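Major allergen Alt a 1 (Alternaria alternata, PDB 3V0R) is a secreted fungal allergen that forms a disulfide-linked homodimer and may bind and inhibit the beta-glucanase activity of host plant thaumatin-like proteins. Local coordinates at residues Tyr94-Thr99 with Ile124-Leu129; Asn68-Phe73 with Leu84-Ser89; Tyr22-Glu27 with Gly107-Lys112. All blocks are in the same frame, centred on the assembly; numbering follows the deposited sequence. Where two conformers were deposited one is given.

Interaction 1: residues Tyr94-Thr99 with Ile124-Leu129; sequences YVATAT and ITLVTL. With 0FU (2,5,6-triaminopyrimidin-4-ol), chain J; 8AC (8-aminooctanoic acid), chain L.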
loop_
_atom_site.group_PDB
_atom_site.type_symbol
_atom_site.label_atom_id
_atom_site.label_comp_id
_atom_site.label_asym_id
_atom_site.label_seq_id
_atom_site.Cartn_x
_atom_site.Cartn_y
_atom_site.Cartn_z
ATOM N N TYR A 94 22.885 7.079 -9.642
ATOM C CA TYR A 94 23.449 7.668 -8.427
ATOM C C TYR A 94 23.454 6.647 -7.350
ATOM O O TYR A 94 22.571 5.798 -7.311
ATOM C CB TYR A 94 22.606 8.830 -7.930
ATOM C CG TYR A 94 22.409 9.975 -8.863
ATOM C CD1 TYR A 94 23.419 10.389 -9.687
ATOM C CD2 TYR A 94 21.223 10.693 -8.874
ATOM C CE1 TYR A 94 23.219 11.443 -10.590
ATOM C CE2 TYR A 94 21.024 11.778 -9.767
ATOM C CZ TYR A 94 22.032 12.133 -10.588
ATOM O OH TYR A 94 21.885 13.197 -11.459
ATOM N N VAL A 95 24.459 6.687 -6.474
ATOM C CA VAL A 95 24.500 5.921 -5.255
ATOM C C VAL A 95 24.791 6.826 -4.104
ATOM O O VAL A 95 25.216 7.974 -4.306
ATOM C CB VAL A 95 25.479 4.732 -5.255
ATOM C CG1 VAL A 95 25.122 3.719 -6.320
ATOM C CG2 VAL A 95 26.925 5.216 -5.452
ATOM N N ALA A 96 24.466 6.395 -2.873
ATOM C CA ALA A 96 24.708 7.206 -1.728
ATOM C C ALA A 96 24.810 6.325 -0.501
ATOM O O ALA A 96 24.105 5.300 -0.432
ATOM C CB ALA A 96 23.585 8.254 -1.477
ATOM N N THR A 97 25.598 6.750 0.482
ATOM C CA THR A 97 25.728 5.937 1.678
ATOM C C THR A 97 25.633 6.730 2.935
ATOM O O THR A 97 25.915 7.910 2.968
ATOM C CB THR A 97 27.076 5.109 1.724
ATOM O OG1 THR A 97 28.202 5.998 1.856
ATOM C CG2 THR A 97 27.247 4.160 0.505
ATOM N N ALA A 98 25.300 6.017 4.027
ATOM C CA ALA A 98 25.337 6.584 5.365
ATOM C C ALA A 98 25.351 5.541 6.436
ATOM O O ALA A 98 25.084 4.383 6.177
ATOM C CB ALA A 98 24.089 7.499 5.576
ATOM N N THR A 99 25.632 5.951 7.651
ATOM C CA THR A 99 25.431 5.175 8.847
ATOM C C THR A 99 24.131 5.681 9.460
ATOM O O THR A 99 23.925 6.907 9.552
ATOM C CB THR A 99 26.593 5.366 9.885
ATOM O OG1 THR A 99 27.832 4.848 9.346
ATOM C CG2 THR A 99 26.286 4.596 11.160
ATOM N N ILE A 124 22.549 12.047 3.318
ATOM C CA ILE A 124 23.245 11.268 2.294
ATOM C C ILE A 124 23.507 12.230 1.111
ATOM O O ILE A 124 22.675 13.133 0.830
ATOM C CB ILE A 124 22.411 10.032 1.807
ATOM C CG1 ILE A 124 20.992 10.324 1.319
ATOM C CG2 ILE A 124 22.346 8.939 2.864
ATOM C CD1 ILE A 124 20.864 10.586 -0.207
ATOM N N THR A 125 24.570 11.978 0.371
ATOM C CA THR A 125 24.875 12.698 -0.879
ATOM C C THR A 125 24.836 11.709 -2.041
ATOM O O THR A 125 25.538 10.672 -2.086
ATOM C CB THR A 125 26.248 13.461 -0.817
ATOM O OG1 THR A 125 26.261 14.385 0.261
ATOM C CG2 THR A 125 26.538 14.253 -2.190
ATOM N N LEU A 126 23.992 11.998 -3.025
ATOM C CA LEU A 126 23.904 11.197 -4.225
ATOM C C LEU A 126 24.993 11.574 -5.221
ATOM O O LEU A 126 25.100 12.724 -5.633
ATOM C CB LEU A 126 22.498 11.322 -4.839
ATOM C CG LEU A 126 21.335 10.797 -4.018
ATOM C CD1 LEU A 126 20.073 11.524 -4.454
ATOM C CD2 LEU A 126 21.202 9.296 -4.266
ATOM N N VAL A 127 25.772 10.590 -5.677
ATOM C CA VAL A 127 26.914 10.784 -6.558
ATOM C C VAL A 127 26.885 9.759 -7.695
ATOM O O VAL A 127 26.486 8.600 -7.508
ATOM C CB VAL A 127 28.248 10.694 -5.779
ATOM C CG1 VAL A 127 29.436 11.013 -6.694
ATOM C CG2 VAL A 127 28.250 11.633 -4.545
ATOM N N THR A 128 27.310 10.209 -8.890
ATOM C CA THR A 128 27.147 9.453 -10.091
ATOM C C THR A 128 28.183 8.284 -10.143
ATOM O O THR A 128 29.390 8.507 -9.910
ATOM C CB THR A 128 27.369 10.359 -11.283
ATOM O OG1 THR A 128 26.540 11.522 -11.213
ATOM C CG2 THR A 128 27.085 9.586 -12.615
ATOM N N LEU A 129 27.726 7.090 -10.439
ATOM C CA LEU A 129 28.619 5.949 -10.686
ATOM C C LEU A 129 29.250 6.018 -12.042
ATOM O O LEU A 129 28.563 6.252 -13.055
ATOM C CB LEU A 129 27.820 4.686 -10.674
ATOM C CG LEU A 129 27.696 3.941 -9.390
ATOM C CD1 LEU A 129 26.914 2.604 -9.740
ATOM C CD2 LEU A 129 29.062 3.528 -8.784
HETATM C C4 0FU J . 16.837 16.254 -12.457
HETATM N N3 0FU J . 17.578 17.212 -13.074
HETATM C C2 0FU J . 18.912 17.060 -13.303
HETATM N NAA 0FU J . 19.585 18.044 -13.917
HETATM N N1 0FU J . 19.568 15.940 -12.929
HETATM C C6 0FU J . 18.873 14.947 -12.304
HETATM N NAB 0FU J . 19.497 13.853 -11.933
HETATM C C5 0FU J . 17.479 15.072 -12.046
HETATM N NAC 0FU J . 16.746 14.107 -11.433
HETATM O O4 0FU J . 15.488 16.384 -12.203
HETATM N NAA 8AC L . 18.901 21.939 -11.625
HETATM O OAB 8AC L . 18.545 12.635 -7.440
HETATM O OAC 8AC L . 16.426 12.838 -7.668
HETATM C CAD 8AC L . 18.136 20.762 -11.187
HETATM C CAE 8AC L . 18.771 20.214 -9.928
HETATM C CAF 8AC L . 17.781 19.445 -9.076
HETATM C CAG 8AC L . 18.044 17.949 -9.295
HETATM C CAH 8AC L . 17.770 17.155 -8.070
HETATM C CAI 8AC L . 17.725 15.644 -8.442
HETATM C CAJ 8AC L . 17.787 14.805 -7.187
HETATM C CAK 8AC L . 17.543 13.311 -7.482
HETATM O O HOH W 1 26.468 10.281 1.750
#

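Interaction 2: residues Asn68-Phe73 with Leu84-Ser89; sequences NSFMDF and LKQKVS. With 8AC (8-aminooctanoic acid), chain L.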
loop_
_atom_site.group_PDB
_atom_site.type_symbol
_atom_site.label_atom_id
_atom_site.label_comp_id
_atom_site.label_asym_id
_atom_site.label_seq_id
_atom_site.Cartn_x
_atom_site.Cartn_y
_atom_site.Cartn_z
ATOM N N ASN A 68 6.084 0.823 -5.914
ATOM C CA ASN A 68 6.294 1.599 -7.108
ATOM C C ASN A 68 7.732 2.094 -7.224
ATOM O O ASN A 68 8.166 2.400 -8.319
ATOM C CB ASN A 68 5.317 2.802 -7.135
ATOM C CG ASN A 68 3.873 2.407 -7.514
ATOM O OD1 ASN A 68 3.584 1.593 -8.445
ATOM N ND2 ASN A 68 2.930 3.005 -6.785
ATOM N N SER A 69 8.488 2.134 -6.111
ATOM C CA SER A 69 9.588 3.120 -5.963
ATOM C C SER A 69 10.686 3.198 -7.053
ATOM O O SER A 69 11.220 2.214 -7.561
ATOM C CB SER A 69 10.293 3.039 -4.597
ATOM O OG SER A 69 10.822 4.342 -4.274
ATOM N N PHE A 70 11.072 4.422 -7.341
ATOM C CA PHE A 70 12.184 4.648 -8.212
ATOM C C PHE A 70 13.527 4.422 -7.471
ATOM O O PHE A 70 14.580 4.572 -8.054
ATOM C CB PHE A 70 12.047 6.087 -8.747
ATOM C CG PHE A 70 12.252 7.141 -7.704
ATOM C CD1 PHE A 70 11.308 7.368 -6.734
ATOM C CD2 PHE A 70 13.427 7.883 -7.671
ATOM C CE1 PHE A 70 11.536 8.298 -5.717
ATOM C CE2 PHE A 70 13.643 8.836 -6.689
ATOM C CZ PHE A 70 12.695 9.049 -5.721
ATOM N N MET A 71 13.486 4.111 -6.180
ATOM C CA MET A 71 14.712 3.966 -5.377
ATOM C C MET A 71 14.848 2.510 -4.888
ATOM O O MET A 71 13.863 1.909 -4.468
ATOM C CB MET A 71 14.615 4.796 -4.118
ATOM C CG MET A 71 14.602 6.297 -4.315
ATOM S SD MET A 71 16.132 6.875 -5.070
ATOM C CE MET A 71 17.255 6.213 -3.835
ATOM N N ASP A 72 16.083 2.025 -4.891
ATOM C CA ASP A 72 16.466 0.759 -4.235
ATOM C C ASP A 72 17.364 1.067 -3.104
ATOM O O ASP A 72 18.057 2.074 -3.119
ATOM C CB ASP A 72 17.170 -0.187 -5.181
ATOM C CG ASP A 72 16.210 -0.753 -6.278
ATOM O OD1 ASP A 72 14.988 -0.772 -6.099
ATOM O OD2 ASP A 72 16.726 -1.199 -7.312
ATOM N N PHE A 73 17.358 0.185 -2.099
ATOM C CA PHE A 73 18.297 0.270 -0.996
ATOM C C PHE A 73 18.870 -1.088 -0.615
ATOM O O PHE A 73 18.302 -2.125 -0.916
ATOM C CB PHE A 73 17.673 0.948 0.211
ATOM C CG PHE A 73 16.793 0.035 1.048
ATOM C CD1 PHE A 73 15.530 -0.239 0.679
ATOM C CD2 PHE A 73 17.271 -0.516 2.247
ATOM C CE1 PHE A 73 14.672 -1.019 1.463
ATOM C CE2 PHE A 73 16.436 -1.319 3.043
ATOM C CZ PHE A 73 15.130 -1.575 2.645
ATOM N N LEU A 84 21.861 3.551 -1.001
ATOM C CA LEU A 84 20.736 3.857 -1.903
ATOM C C LEU A 84 21.213 3.871 -3.333
ATOM O O LEU A 84 22.346 4.241 -3.591
ATOM C CB LEU A 84 20.159 5.228 -1.562
ATOM C CG LEU A 84 19.573 5.447 -0.181
ATOM C CD1 LEU A 84 19.252 6.940 0.065
ATOM C CD2 LEU A 84 18.273 4.606 -0.071
ATOM N N LYS A 85 20.341 3.539 -4.276
ATOM C CA LYS A 85 20.628 3.614 -5.655
ATOM C C LYS A 85 19.450 4.156 -6.424
ATOM O O LYS A 85 18.312 3.740 -6.194
ATOM C CB LYS A 85 20.958 2.234 -6.160
ATOM C CG LYS A 85 21.189 2.164 -7.634
ATOM C CD LYS A 85 21.542 0.771 -8.124
ATOM C CE LYS A 85 20.356 -0.169 -8.067
ATOM N NZ LYS A 85 20.657 -1.498 -8.710
ATOM N N GLN A 86 19.715 5.071 -7.337
ATOM C CA GLN A 86 18.699 5.687 -8.189
ATOM C C GLN A 86 19.220 5.644 -9.655
ATOM O O GLN A 86 20.206 6.321 -10.003
ATOM C CB GLN A 86 18.541 7.180 -7.757
ATOM C CG GLN A 86 17.354 7.916 -8.427
ATOM C CD GLN A 86 17.336 9.407 -8.236
ATOM O OE1 GLN A 86 18.234 10.016 -7.627
ATOM N NE2 GLN A 86 16.327 10.044 -8.810
ATOM N N LYS A 87 18.562 4.881 -10.494
ATOM C CA LYS A 87 18.924 4.864 -11.884
ATOM C C LYS A 87 18.081 5.885 -12.680
ATOM O O LYS A 87 16.892 5.622 -13.022
ATOM C CB LYS A 87 18.707 3.461 -12.443
ATOM C CG LYS A 87 19.128 3.340 -13.894
ATOM C CD LYS A 87 19.142 1.897 -14.380
ATOM C CE LYS A 87 19.695 1.811 -15.793
ATOM N NZ LYS A 87 19.818 0.384 -16.214
ATOM N N VAL A 88 18.708 7.006 -12.999
ATOM C CA VAL A 88 18.053 8.164 -13.619
ATOM C C VAL A 88 17.874 7.978 -15.136
ATOM O O VAL A 88 16.932 8.467 -15.730
ATOM C CB VAL A 88 18.933 9.432 -13.333
ATOM C CG1 VAL A 88 18.426 10.665 -14.083
ATOM C CG2 VAL A 88 18.920 9.687 -11.835
ATOM N N SER A 89 18.805 7.266 -15.776
ATOM C CA SER A 89 18.776 7.032 -17.211
ATOM C C SER A 89 19.638 5.778 -17.549
ATOM O O SER A 89 20.317 5.184 -16.631
ATOM C CB SER A 89 19.347 8.213 -17.988
ATOM O OG SER A 89 20.773 8.285 -17.790
HETATM N NAA 8AC L . 18.901 21.939 -11.625
HETATM O OAB 8AC L . 18.545 12.635 -7.440
HETATM O OAC 8AC L . 16.426 12.838 -7.668
HETATM C CAD 8AC L . 18.136 20.762 -11.187
HETATM C CAE 8AC L . 18.771 20.214 -9.928
HETATM C CAF 8AC L . 17.781 19.445 -9.076
HETATM C CAG 8AC L . 18.044 17.949 -9.295
HETATM C CAH 8AC L . 17.770 17.155 -8.070
HETATM C CAI 8AC L . 17.725 15.644 -8.442
HETATM C CAJ 8AC L . 17.787 14.805 -7.187
HETATM C CAK 8AC L . 17.543 13.311 -7.482
HETATM O O HOH W 2 16.785 2.967 -8.852
HETATM O O HOH W 3 15.185 5.596 -10.390
#

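Interaction 3: residues Tyr22-Glu27 with Gly107-Lys112; sequences YGRKPE and GGNGPK. With 0FU (2,5,6-triaminopyrimidin-4-ol), chain K; SO4 (sulfate ion), chain B.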
loop_
_atom_site.group_PDB
_atom_site.type_symbol
_atom_site.label_atom_id
_atom_site.label_comp_id
_atom_site.label_asym_id
_atom_site.label_seq_id
_atom_site.Cartn_x
_atom_site.Cartn_y
_atom_site.Cartn_z
ATOM N N TYR A 22 13.687 2.439 11.683
ATOM C CA TYR A 22 13.093 1.388 12.518
ATOM C C TYR A 22 13.619 0.072 12.030
ATOM O O TYR A 22 13.917 -0.082 10.877
ATOM C CB TYR A 22 11.549 1.385 12.412
ATOM C CG TYR A 22 10.788 0.331 13.237
ATOM C CD1 TYR A 22 10.210 0.647 14.496
ATOM C CD2 TYR A 22 10.560 -0.953 12.744
ATOM C CE1 TYR A 22 9.470 -0.295 15.220
ATOM C CE2 TYR A 22 9.848 -1.906 13.490
ATOM C CZ TYR A 22 9.326 -1.586 14.722
ATOM O OH TYR A 22 8.560 -2.517 15.405
ATOM N N GLY A 23 13.685 -0.900 12.918
ATOM C CA GLY A 23 13.892 -2.287 12.514
ATOM C C GLY A 23 13.486 -3.261 13.606
ATOM O O GLY A 23 13.469 -2.904 14.776
ATOM N N ARG A 24 13.134 -4.468 13.215
ATOM C CA ARG A 24 12.799 -5.480 14.175
ATOM C C ARG A 24 13.681 -6.703 13.915
ATOM O O ARG A 24 13.796 -7.140 12.788
ATOM C CB ARG A 24 11.318 -5.858 14.092
ATOM C CG ARG A 24 10.997 -6.988 15.073
ATOM C CD ARG A 24 9.551 -7.373 15.033
ATOM N NE ARG A 24 9.344 -8.572 15.826
ATOM C CZ ARG A 24 8.520 -9.536 15.518
ATOM N NH1 ARG A 24 8.429 -10.613 16.294
ATOM N NH2 ARG A 24 7.688 -9.413 14.498
ATOM N N LYS A 25 14.280 -7.206 14.969
ATOM C CA LYS A 25 15.053 -8.451 14.957
ATOM C C LYS A 25 14.312 -9.451 15.839
ATOM O O LYS A 25 14.412 -9.383 17.063
ATOM C CB LYS A 25 16.446 -8.191 15.566
ATOM C CG LYS A 25 17.288 -7.178 14.791
ATOM C CD LYS A 25 18.606 -6.934 15.543
ATOM C CE LYS A 25 19.548 -6.043 14.734
ATOM N NZ LYS A 25 20.712 -5.585 15.627
ATOM N N PRO A 26 13.534 -10.352 15.244
ATOM C CA PRO A 26 12.622 -11.242 15.984
ATOM C C PRO A 26 13.341 -12.234 16.855
ATOM O O PRO A 26 12.786 -12.693 17.888
ATOM C CB PRO A 26 11.844 -11.958 14.864
ATOM C CG PRO A 26 12.658 -11.786 13.633
ATOM C CD PRO A 26 13.418 -10.524 13.787
ATOM N N GLU A 27 14.566 -12.553 16.451
ATOM C CA GLU A 27 15.400 -13.436 17.220
ATOM C C GLU A 27 16.714 -12.802 17.620
ATOM O O GLU A 27 17.647 -13.496 17.999
ATOM C CB GLU A 27 15.645 -14.727 16.417
ATOM C CG GLU A 27 14.352 -15.456 16.080
ATOM C CD GLU A 27 13.590 -15.930 17.332
ATOM O OE1 GLU A 27 14.211 -16.106 18.400
ATOM O OE2 GLU A 27 12.360 -16.164 17.263
ATOM N N GLY A 107 11.552 -6.043 22.632
ATOM C CA GLY A 107 10.263 -5.617 22.072
ATOM C C GLY A 107 9.047 -6.252 22.715
ATOM O O GLY A 107 7.945 -5.810 22.464
ATOM N N GLY A 108 9.269 -7.298 23.500
ATOM C CA GLY A 108 8.213 -8.016 24.238
ATOM C C GLY A 108 7.532 -9.197 23.537
ATOM O O GLY A 108 6.726 -9.900 24.165
ATOM N N ASN A 109 7.852 -9.449 22.283
ATOM C CA ASN A 109 7.127 -10.442 21.492
ATOM C C ASN A 109 8.036 -11.655 21.272
ATOM O O ASN A 109 8.333 -12.037 20.131
ATOM C CB ASN A 109 6.679 -9.865 20.137
ATOM C CG ASN A 109 5.750 -10.803 19.352
ATOM O OD1 ASN A 109 5.037 -11.621 19.940
ATOM N ND2 ASN A 109 5.697 -10.630 18.031
ATOM N N GLY A 110 8.480 -12.227 22.373
ATOM C CA GLY A 110 9.403 -13.355 22.353
ATOM C C GLY A 110 10.640 -13.023 23.159
ATOM O O GLY A 110 11.020 -11.841 23.291
ATOM N N PRO A 111 11.335 -14.071 23.631
ATOM C CA PRO A 111 12.417 -13.836 24.564
ATOM C C PRO A 111 13.640 -13.243 23.895
ATOM O O PRO A 111 14.411 -12.641 24.599
ATOM C CB PRO A 111 12.714 -15.231 25.138
ATOM C CG PRO A 111 12.225 -16.204 24.103
ATOM C CD PRO A 111 11.273 -15.484 23.180
ATOM N N LYS A 112 13.810 -13.371 22.563
ATOM C CA LYS A 112 14.929 -12.702 21.848
ATOM C C LYS A 112 14.487 -11.621 20.815
ATOM O O LYS A 112 15.225 -11.257 19.903
ATOM C CB LYS A 112 15.812 -13.754 21.175
ATOM C CG LYS A 112 16.342 -14.861 22.101
ATOM C CD LYS A 112 17.488 -15.653 21.433
ATOM C CE LYS A 112 17.016 -16.956 20.749
ATOM N NZ LYS A 112 17.699 -17.302 19.437
HETATM C C4 0FU K . 5.837 1.341 9.900
HETATM N N3 0FU K . 5.845 2.690 9.794
HETATM C C2 0FU K . 6.571 3.417 10.683
HETATM N NAA 0FU K . 6.562 4.757 10.579
HETATM N N1 0FU K . 7.310 2.829 11.658
HETATM C C6 0FU K . 7.283 1.494 11.795
HETATM N NAB 0FU K . 7.922 0.771 12.732
HETATM C C5 0FU K . 6.565 0.760 10.915
HETATM N NAC 0FU K . 6.585 -0.552 11.061
HETATM O O4 0FU K . 5.145 0.476 9.065
HETATM S S SO4 B . 4.982 -13.199 15.646
HETATM O O1 SO4 B . 3.908 -12.248 16.098
HETATM O O2 SO4 B . 5.587 -13.819 16.863
HETATM O O3 SO4 B . 4.363 -14.245 14.772
HETATM O O4 SO4 B . 6.100 -12.559 14.891
HETATM O O HOH W 4 9.938 -12.645 18.035
HETATM O O HOH W 5 12.361 -14.126 20.296
#

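Interaction 1: residues Tyr94-Thr99 with Ile124-Leu129
The hairpin of strands 93-106 and 114-128 brings Val95 and Val127 together as an antiparallel hydrogen-bonded pair close to the C-terminus of the chain, in the Alt a 1 beta-barrel. Val95 N donates to Val127 O at 3.0 Å. Val127 N returns a bond to Val95 O. Both are fairly straight, near 165° at the hydrogen. Tyr94 and Thr128 form the neighbouring non-hydrogen-bonded pair. Further along, the strands no longer bond directly. There a water takes the N-H of Thr125 and donates to Thr97 O, at 2.7 Å from that oxygen.

On the other face from this water, apolar side chains meet. Ile124 CG2 meets Ala98 CB at 3.5 Å, and Ile124 CD1 reaches Ala96 CB. Leu126 CD2 lies between Ala96 CB and Tyr94 CB and touches both. Val95 CG1 meets CG and CD1 of Leu129, the two side chains crossing at about a right angle.

Tyr94 carries the ligand end of the contact. Its CG stands anti to the carbonyl carbon (chi1 -59°), which takes the ring out beside Thr128. Thr128 OG1 sits at the ring edge, 3.4 Å from Tyr94 CE1. Also at the edge, the carboxyl oxygen OAB of 8-aminooctanoic acid is 3.5 Å from Tyr94 CE2. Leu126 CD1 comes equally near to OAB. The phenol oxygen accepts a hydrogen bond from NAB of the triaminopyrimidinol. NAB to Tyr94 OH is very short, 2.5 Å, so its exact length is doubtful. Trp16 packs on Leu126 from strand 15-25, and Gln86 touches both Leu126 and Tyr94.

Methyl groups pack on one face while a water links the backbones on the other, and the phenol appears to give the pocket an acceptor for one ligand and a C-H edge beside the acid group of another.

Interaction 2: residues Asn68-Phe73 with Leu84-Ser89
Gln86 runs from the backbone past Met71 and Phe70 to a bound 8-aminooctanoic acid. Its CG is anti to the backbone N (chi1 -172°), and the chain stays extended beyond it. CB lies 3.6 Å from Met71 SD. CG also touches that sulfur and approaches Phe70 CD2. At the tip, Gln86 NE2 sits at the edge of the Phe70 ring, 3.6 Å from CE2, with ring and amide planes 71° apart. The same NE2 donates to OAC of the ligand at 3.0 Å. Gln86 OE1 is only 2.6 Å from ligand OAB, so the acid group probably holds a proton there.

Met71 bends at chi2 and chi3. Its CE meets Leu84 CB at 3.8 Å, and Leu84 CD2 packs on Phe73 CB. The backbones pair at Asp72 and Lys85: Asp72 N donates to Lys85 O at 175°, and Lys85 N donates back to Asp72 O. Their side chains lie side by side, with Asp72 OD2 4.2 Å from Lys85 NZ, opposite charges near each other but too far apart for a salt bridge. Lys85 also makes a cation-pi contact with Trp62. Two waters join Phe70 O to Lys87, one at its N and one at its O.

The pairing belongs to the hairpin of strands 72-76 and 81-87. Strand 93-106 flanks it beyond 81-87, strand 63-64 beyond 72-76, and Phe70 meets Phe70 of the second subunit.

Interaction 3: residues Tyr22-Glu27 with Gly107-Lys112
Pro26 O is gripped by two waters that link the chain just after strand 15-25 to the 107-112 loop. One water donates to Pro26 O at 2.9 Å and to Asn109 O at 2.7 Å, and takes a weak bond from Arg24 NH1. The other donates to Pro26 O and accepts from Lys112 N at 2.8 Å. The two segments make no direct hydrogen bond.

Arg24 also meets Asn109, earlier in the loop. The arginine chain is extended from CG to NE, and the two side chains cross at about a right angle. Arg24 NH1 comes to 3.2 Å from Asn109 ND2, but both are donors. The main partner of Arg24 is Asp113, a salt bridge through NE. The main partner of Asn109 is Glu20 of the third subunit, bonded by ND2. A sulfate, probably from the crystallisation liquor, lies by both side chains. Asn109 ND2 donates to its O1 at 3.1 Å in a nearly straight bond (172°). Arg24 NH1 gives a weak bond to O4, which lies in the guanidinium plane at its edge. Lys17 of the third subunit bonds both the sulfate and Asn109 OD1.

At the other end, Lys112 lies against Glu27. Lys112 CB touches Glu27 O, while NZ makes a long salt bridge with Glu27 OE1, 3.8 Å apart.

With no direct hydrogen bond, water and ions make the polar links, while Lys112 lies directly against Glu27. The sulfate probably adds to Asp113 in offsetting the positive charge, and its O1 and O4 take one N-H each from the two nearby donors, the bond from Arg24 being weak.

In the fold
Interactions 1 and 2 are adjoining hairpins of one antiparallel sheet. Strands 81-87 and 93-106 are neighbours, joined by probable backbone hydrogen bonds from Tyr94 N to Gln86 O and from Leu84 N to Ala96 O. Both contacts are partly buried, pair strands directly and touch the same 8-aminooctanoic acid. Interaction 3 is a surface contact, with its centre about 30 Å from that of interaction 1 and on the opposite side of the chain's centre. It ties a strand end to a loop through water and charge, where the first two add apolar packing to backbone pairing. Interaction 2 also borders the second subunit, and interaction 3 the third.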